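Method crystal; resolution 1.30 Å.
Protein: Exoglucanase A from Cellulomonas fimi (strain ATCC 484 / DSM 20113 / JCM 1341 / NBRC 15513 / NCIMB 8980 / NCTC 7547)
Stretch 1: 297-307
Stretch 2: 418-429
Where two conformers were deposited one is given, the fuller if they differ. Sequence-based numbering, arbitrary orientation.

Stretch 1 (297-307) SRNGWGGPNRP
Stretch 2, residues 418-429: EQFVTLVKNAYP

Residues 297-307, an irregular segment, pack along the last turns of a helix (to Lys425) and the loop after it, burying 461 Å² in total; the register is set by Arg298 CA to Leu423 CA (7.0 Å), Gly300 CA to Tyr428 CA (4.5 Å) and Gly303 CA to Asn426 CA (4.0 Å). Ser297 (phi/psi -60/-38) makes no contact. Arg298 (-141/28; chi1-chi3 m, t, m) lays its aliphatic part on Leu423 (m, t), with CG 3.8 Å from CD2 of Leu423. Its buried guanidinium reaches Gln419 (t, t, chi3 60°) through water 1, which accepts from Arg298 NH1 (2.9 Å) and donates to Gln419 OE1 (2.7 Å). Asn299 (-113/19; p) points its CA-to-CB bond away. Gly300 (-74/-37) sets its O 3.3 Å from Tyr428 CB; an ideal CB on this glycine would lie 2.8 Å from Tyr428 O, a clash. Trp301 (50/53; m, chi2 107°) turns away, leaving the approach to its backbone. Gly302 (-102/-156) gives the one direct cross-stretch hydrogen bond, a weak one, from its N to Asn426 O (2.7 Å, 130°). Asn426 (-99/19; m, chi2 -1°) is the first residue to leave helical angles. An ideal CB on Gly302 would strike Ala427 O at 2.4 Å. Gly303 (82/-175) has angles that themselves call for glycine; water 2 accepts from its N (2.8 Å) and donates to Ala427 O (2.8 Å). Gly303 opens a type I turn through Pro304 (-66/-20) and Asn305 (-83/-5), closed by Arg306 N to Gly303 O (3.2 Å). Arg306 (-74/123; t, t, t, chi4 89°) extends so that NH1 donates to Trp301 O (3.0 Å) while its guanidinium lies flat on Tyr428 (-142/120; t, chi2 88°), planes at 6°, a cation-pi stack with CZ 3.7 Å from the Tyr428 ring centroid. Water 3 links Arg306 NH2 (3.0 Å) to Tyr428 OH (2.8 Å). Pro307 (-66/142) leaves the contact; a cis peptide precedes Pro429.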

ATOM      1  N   SER A 297      -2.175   6.583   0.098  1.00  5.15           N
ATOM      2  CA  SER A 297      -3.615   6.538   0.322  1.00  5.05           C
ATOM      3  C   SER A 297      -4.008   6.971   1.728  1.00  5.10           C
ATOM      4  O   SER A 297      -5.058   7.600   1.911  1.00  6.57           O
ATOM      5  CB  SER A 297      -4.135   5.132   0.043  1.00  5.64           C
ATOM      6  OG  SER A 297      -3.402   4.141   0.750  1.00  5.89           O
ATOM      7  N   ARG A 298      -3.212   6.603   2.741  1.00  5.52           N
ATOM      8  CA  ARG A 298      -3.657   6.776   4.119  1.00  5.91           C
ATOM      9  C   ARG A 298      -2.537   7.235   5.043  1.00  5.24           C
ATOM     10  O   ARG A 298      -2.588   6.977   6.252  1.00  6.11           O
ATOM     11  CB  ARG A 298      -4.328   5.500   4.658  1.00  6.36           C
ATOM     12  CG  ARG A 298      -5.522   5.049   3.824  1.00  6.93           C
ATOM     13  CD  ARG A 298      -6.232   3.846   4.417  1.00  7.23           C
ATOM     14  NE  ARG A 298      -5.318   2.709   4.512  1.00  6.99           N
ATOM     15  CZ  ARG A 298      -5.648   1.516   5.001  1.00  7.18           C
ATOM     16  NH1 ARG A 298      -6.880   1.294   5.458  1.00  8.24           N
ATOM     17  NH2 ARG A 298      -4.738   0.545   5.053  1.00  8.55           N
ATOM     18  N   ASN A 299      -1.538   7.947   4.513  1.00  5.20           N
ATOM     19  CA  ASN A 299      -0.357   8.321   5.286  1.00  5.66           C
ATOM     20  C   ASN A 299      -0.249   9.825   5.536  1.00  5.74           C
ATOM     21  O   ASN A 299       0.836  10.310   5.868  1.00  6.52           O
ATOM     22  CB  ASN A 299       0.933   7.764   4.668  1.00  5.84           C
ATOM     23  CG  ASN A 299       1.267   8.383   3.322  1.00  6.46           C
ATOM     24  OD1 ASN A 299       0.559   9.254   2.826  1.00  6.62           O
ATOM     25  ND2 ASN A 299       2.359   7.920   2.719  1.00  8.27           N
ATOM     26  N   GLY A 300      -1.352  10.568   5.400  1.00  5.69           N
ATOM     27  CA  GLY A 300      -1.284  12.018   5.532  1.00  6.39           C
ATOM     28  C   GLY A 300      -1.119  12.514   6.959  1.00  6.30           C
ATOM     29  O   GLY A 300      -0.437  13.516   7.195  1.00  7.89           O
ATOM     30  N   TRP A 301      -1.763  11.854   7.924  1.00  6.56           N
ATOM     31  CA  TRP A 301      -1.696  12.269   9.333  1.00  6.16           C
ATOM     32  C   TRP A 301      -1.992  13.762   9.514  1.00  6.32           C
ATOM     33  O   TRP A 301      -1.220  14.509  10.122  1.00  6.99           O
ATOM     34  CB  TRP A 301      -0.364  11.861   9.970  1.00  6.28           C
ATOM     35  CG  TRP A 301      -0.263  10.386  10.115  1.00  5.98           C
ATOM     36  CD1 TRP A 301       0.518   9.533   9.382  1.00  6.33           C
ATOM     37  CD2 TRP A 301      -1.006   9.568  11.026  1.00  6.63           C
ATOM     38  NE1 TRP A 301       0.317   8.234   9.795  1.00  6.84           N
ATOM     39  CE2 TRP A 301      -0.619   8.228  10.797  1.00  6.73           C
ATOM     40  CE3 TRP A 301      -1.967   9.836  12.014  1.00  7.50           C
ATOM     41  CZ2 TRP A 301      -1.154   7.162  11.524  1.00  6.78           C
ATOM     42  CZ3 TRP A 301      -2.494   8.776  12.736  1.00  7.05           C
ATOM     43  CH2 TRP A 301      -2.090   7.455  12.485  1.00  6.94           C
ATOM     44  N   GLY A 302      -3.130  14.191   8.982  1.00  6.80           N
ATOM     45  CA  GLY A 302      -3.584  15.558   9.101  1.00  7.32           C
ATOM     46  C   GLY A 302      -4.666  15.724  10.152  1.00  8.55           C
ATOM     47  O   GLY A 302      -4.793  14.936  11.095  1.00  9.23           O
ATOM     48  N   GLY A 303      -5.454  16.779   9.990  1.00  8.68           N
ATOM     49  CA  GLY A 303      -6.474  17.101  10.954  1.00 10.44           C
ATOM     50  C   GLY A 303      -5.915  17.853  12.143  1.00 11.67           C
ATOM     51  O   GLY A 303      -4.734  18.209  12.188  1.00 11.10           O
ATOM     52  N   PRO A 304      -6.768  18.106  13.140  1.00 13.31           N
ATOM     53  CA  PRO A 304      -6.360  18.966  14.264  1.00 13.43           C
ATOM     54  C   PRO A 304      -5.260  18.383  15.134  1.00 12.62           C
ATOM     55  O   PRO A 304      -4.596  19.145  15.849  1.00 14.12           O
ATOM     56  CB  PRO A 304      -7.663  19.165  15.056  1.00 15.39           C
ATOM     57  CG  PRO A 304      -8.533  18.013  14.658  1.00 16.71           C
ATOM     58  CD  PRO A 304      -8.181  17.703  13.226  1.00 14.03           C
ATOM     59  N   ASN A 305      -5.035  17.070  15.101  1.00 11.72           N
ATOM     60  CA  ASN A 305      -3.988  16.487  15.933  1.00 11.95           C
ATOM     61  C   ASN A 305      -2.599  16.584  15.313  1.00 11.64           C
ATOM     62  O   ASN A 305      -1.621  16.207  15.967  1.00 13.28           O
ATOM     63  CB  ASN A 305      -4.305  15.027  16.282  1.00 13.92           C
ATOM     64  CG  ASN A 305      -5.507  14.897  17.200  1.00 17.45           C
ATOM     65  OD1 ASN A 305      -6.149  15.885  17.541  1.00 19.94           O
ATOM     66  ND2 ASN A 305      -5.820  13.672  17.599  1.00 19.45           N
ATOM     67  N   ARG A 306      -2.480  17.072  14.091  1.00 10.69           N
ATOM     68  CA  ARG A 306      -1.168  17.165  13.459  1.00 10.32           C
ATOM     69  C   ARG A 306      -0.385  18.316  14.073  1.00 11.33           C
ATOM     70  O   ARG A 306      -0.870  19.458  14.067  1.00 12.14           O
ATOM     71  CB  ARG A 306      -1.310  17.383  11.954  1.00 10.20           C
ATOM     72  CG  ARG A 306       0.024  17.463  11.216  1.00  9.89           C
ATOM     73  CD  ARG A 306      -0.167  17.854   9.766  1.00 10.48           C
ATOM     74  NE  ARG A 306       1.078  17.845   9.000  1.00 10.36           N
ATOM     75  CZ  ARG A 306       1.559  16.786   8.353  1.00  9.55           C
ATOM     76  NH1 ARG A 306       0.921  15.620   8.408  1.00  9.19           N
ATOM     77  NH2 ARG A 306       2.692  16.889   7.667  1.00 10.13           N
ATOM     78  N   PRO A 307       0.803  18.077  14.619  1.00 11.43           N
ATOM     79  CA  PRO A 307       1.588  19.194  15.149  1.00 12.27           C
ATOM     80  C   PRO A 307       2.012  20.109  14.014  1.00 13.66           C
ATOM     81  O   PRO A 307       2.301  19.657  12.905  1.00 14.56           O
ATOM     82  CB  PRO A 307       2.790  18.509  15.808  1.00 12.12           C
ATOM     83  CG  PRO A 307       2.903  17.194  15.135  1.00 12.91           C
ATOM     84  CD  PRO A 307       1.508  16.788  14.746  1.00 11.17           C
ATOM     85  N   GLU A 418     -16.872   4.741   9.539  0.61 10.35           N
ATOM     86  CA  GLU A 418     -16.246   5.684  10.461  0.61 11.17           C
ATOM     87  C   GLU A 418     -14.814   5.974  10.054  0.61  9.39           C
ATOM     88  O   GLU A 418     -14.349   7.118  10.151  0.61  9.52           O
ATOM     89  CB  GLU A 418     -16.271   5.118  11.880  0.61 13.57           C
ATOM     90  CG  GLU A 418     -17.656   4.833  12.412  0.61 15.78           C
ATOM     91  CD  GLU A 418     -18.003   3.367  12.353  0.61 16.49           C
ATOM     92  OE1 GLU A 418     -17.791   2.752  11.283  0.61 14.79           O
ATOM     93  OE2 GLU A 418     -18.479   2.837  13.381  0.61 19.04           O
ATOM     94  N   GLN A 419     -14.101   4.943   9.604  1.00  8.76           N
ATOM     95  CA  GLN A 419     -12.718   5.120   9.194  1.00  7.51           C
ATOM     96  C   GLN A 419     -12.618   6.062   8.004  1.00  7.37           C
ATOM     97  O   GLN A 419     -11.736   6.926   7.967  1.00  8.03           O
ATOM     98  CB  GLN A 419     -12.107   3.768   8.859  1.00  7.09           C
ATOM     99  CG  GLN A 419     -10.656   3.847   8.445  1.00  8.30           C
ATOM    100  CD  GLN A 419     -10.137   2.510   7.983  1.00  7.86           C
ATOM    101  OE1 GLN A 419     -10.653   1.940   7.023  1.00  8.36           O
ATOM    102  NE2 GLN A 419      -9.128   1.982   8.679  1.00  8.50           N
ATOM    103  N   PHE A 420     -13.522   5.932   7.029  1.00  7.73           N
ATOM    104  CA  PHE A 420     -13.466   6.837   5.886  1.00  7.16           C
ATOM    105  C   PHE A 420     -13.742   8.276   6.301  1.00  7.12           C
ATOM    106  O   PHE A 420     -13.101   9.199   5.793  1.00  8.13           O
ATOM    107  CB  PHE A 420     -14.415   6.406   4.773  1.00  8.60           C
ATOM    108  CG  PHE A 420     -14.224   7.181   3.496  1.00  7.24           C
ATOM    109  CD1 PHE A 420     -13.036   7.089   2.779  1.00  7.89           C
ATOM    110  CD2 PHE A 420     -15.219   8.013   3.015  1.00  7.18           C
ATOM    111  CE1 PHE A 420     -12.854   7.794   1.612  1.00  8.08           C
ATOM    112  CE2 PHE A 420     -15.036   8.723   1.838  1.00  7.07           C
ATOM    113  CZ  PHE A 420     -13.856   8.611   1.137  1.00  7.51           C
ATOM    114  N   VAL A 421     -14.688   8.487   7.220  1.00  8.05           N
ATOM    115  CA  VAL A 421     -14.927   9.833   7.736  1.00  7.37           C
ATOM    116  C   VAL A 421     -13.638  10.415   8.305  1.00  7.13           C
ATOM    117  O   VAL A 421     -13.245  11.545   7.984  1.00  8.21           O
ATOM    118  CB  VAL A 421     -16.060   9.808   8.775  1.00  8.53           C
ATOM    119  CG1 VAL A 421     -16.103  11.107   9.570  1.00  9.93           C
ATOM    120  CG2 VAL A 421     -17.390   9.552   8.096  1.00  8.79           C
ATOM    121  N   THR A 422     -12.955   9.641   9.155  1.00  7.43           N
ATOM    122  CA  THR A 422     -11.707  10.107   9.755  1.00  7.46           C
ATOM    123  C   THR A 422     -10.628  10.317   8.700  1.00  6.82           C
ATOM    124  O   THR A 422      -9.893  11.313   8.746  1.00  7.26           O
ATOM    125  CB  THR A 422     -11.247   9.100  10.805  1.00  8.34           C
ATOM    126  OG1 THR A 422     -12.214   9.060  11.857  1.00  8.87           O
ATOM    127  CG2 THR A 422      -9.890   9.481  11.382  1.00  8.81           C
ATOM    128  N   LEU A 423     -10.522   9.392   7.737  1.00  7.09           N
ATOM    129  CA  LEU A 423      -9.508   9.509   6.691  1.00  6.35           C
ATOM    130  C   LEU A 423      -9.655  10.812   5.922  1.00  6.55           C
ATOM    131  O   LEU A 423      -8.655  11.456   5.580  1.00  7.14           O
ATOM    132  CB  LEU A 423      -9.605   8.330   5.726  1.00  7.09           C
ATOM    133  CG  LEU A 423      -8.994   7.017   6.208  1.00  6.84           C
ATOM    134  CD1 LEU A 423      -9.399   5.894   5.268  1.00  7.70           C
ATOM    135  CD2 LEU A 423      -7.477   7.126   6.298  1.00  7.93           C
ATOM    136  N   VAL A 424     -10.895  11.217   5.632  1.00  7.11           N
ATOM    137  CA  VAL A 424     -11.125  12.452   4.890  1.00  7.23           C
ATOM    138  C   VAL A 424     -10.912  13.670   5.784  1.00  6.72           C
ATOM    139  O   VAL A 424     -10.230  14.628   5.403  1.00  8.19           O
ATOM    140  CB  VAL A 424     -12.522  12.431   4.243  1.00  7.79           C
ATOM    141  CG1 VAL A 424     -12.814  13.754   3.541  1.00  9.64           C
ATOM    142  CG2 VAL A 424     -12.625  11.281   3.260  1.00  8.00           C
ATOM    143  N   LYS A 425     -11.472  13.642   6.999  1.00  8.22           N
ATOM    144  CA  LYS A 425     -11.281  14.750   7.931  1.00  8.67           C
ATOM    145  C   LYS A 425      -9.805  15.001   8.197  1.00  8.59           C
ATOM    146  O   LYS A 425      -9.380  16.150   8.353  1.00  9.26           O
ATOM    147  CB  LYS A 425     -11.978  14.445   9.252  1.00 10.33           C
ATOM    148  CG  LYS A 425     -13.482  14.560   9.222  1.00 12.27           C
ATOM    149  CD  LYS A 425     -14.023  14.204  10.601  1.00 16.31           C
ATOM    150  CE  LYS A 425     -15.394  14.767  10.848  1.00 21.47           C
ATOM    151  NZ  LYS A 425     -16.384  14.247   9.891  1.00 24.45           N
ATOM    152  N   ASN A 426      -9.009  13.934   8.275  1.00  8.22           N
ATOM    153  CA  ASN A 426      -7.612  14.037   8.674  1.00  7.82           C
ATOM    154  C   ASN A 426      -6.659  14.040   7.490  1.00  8.00           C
ATOM    155  O   ASN A 426      -5.465  13.776   7.661  1.00  7.68           O
ATOM    156  CB  ASN A 426      -7.249  12.926   9.661  1.00  8.15           C
ATOM    157  CG  ASN A 426      -7.868  13.138  11.027  1.00  8.02           C
ATOM    158  OD1 ASN A 426      -8.567  14.126  11.258  1.00  9.43           O
ATOM    159  ND2 ASN A 426      -7.616  12.210  11.944  1.00  8.12           N
ATOM    160  N   ALA A 427      -7.152  14.347   6.298  1.00  7.72           N
ATOM    161  CA  ALA A 427      -6.287  14.340   5.129  1.00  7.94           C
ATOM    162  C   ALA A 427      -5.211  15.412   5.243  1.00  8.30           C
ATOM    163  O   ALA A 427      -5.448  16.508   5.763  1.00  8.41           O
ATOM    164  CB  ALA A 427      -7.112  14.582   3.874  1.00  7.98           C
ATOM    165  N   TYR A 428      -4.016  15.080   4.774  1.00  7.90           N
ATOM    166  CA  TYR A 428      -2.953  16.057   4.594  1.00  8.04           C
ATOM    167  C   TYR A 428      -2.203  15.715   3.313  1.00  8.51           C
ATOM    168  O   TYR A 428      -1.629  14.622   3.221  1.00  8.40           O
ATOM    169  CB  TYR A 428      -1.980  16.089   5.773  1.00  8.92           C
ATOM    170  CG  TYR A 428      -1.010  17.236   5.642  1.00  9.78           C
ATOM    171  CD1 TYR A 428      -1.323  18.491   6.145  1.00 10.99           C
ATOM    172  CD2 TYR A 428       0.202  17.079   4.971  1.00 11.22           C
ATOM    173  CE1 TYR A 428      -0.448  19.553   6.005  1.00 13.02           C
ATOM    174  CE2 TYR A 428       1.084  18.140   4.824  1.00 12.20           C
ATOM    175  CZ  TYR A 428       0.752  19.373   5.345  1.00 13.96           C
ATOM    176  OH  TYR A 428       1.614  20.439   5.218  1.00 17.49           O
ATOM    177  N   PRO A 429      -2.163  16.614   2.310  1.00  8.12           N
ATOM    178  CA  PRO A 429      -2.777  17.951   2.282  1.00  8.72           C
ATOM    179  C   PRO A 429      -4.294  17.921   2.450  1.00  8.61           C
ATOM    180  O   PRO A 429      -4.934  16.886   2.249  1.00  8.57           O
ATOM    181  CB  PRO A 429      -2.420  18.469   0.887  1.00 11.64           C
ATOM    182  CG  PRO A 429      -1.196  17.699   0.493  1.00 12.92           C
ATOM    183  CD  PRO A 429      -1.363  16.346   1.099  1.00 10.18           C
TER
HETATM  184  O   HOH W   1      -9.403   2.414   4.639  1.00  7.38           O
HETATM  185  O   HOH W   2      -4.741  18.312   7.753  1.00 12.26           O
HETATM  186  O   HOH W   3       3.732  19.530   6.777  1.00 17.71           O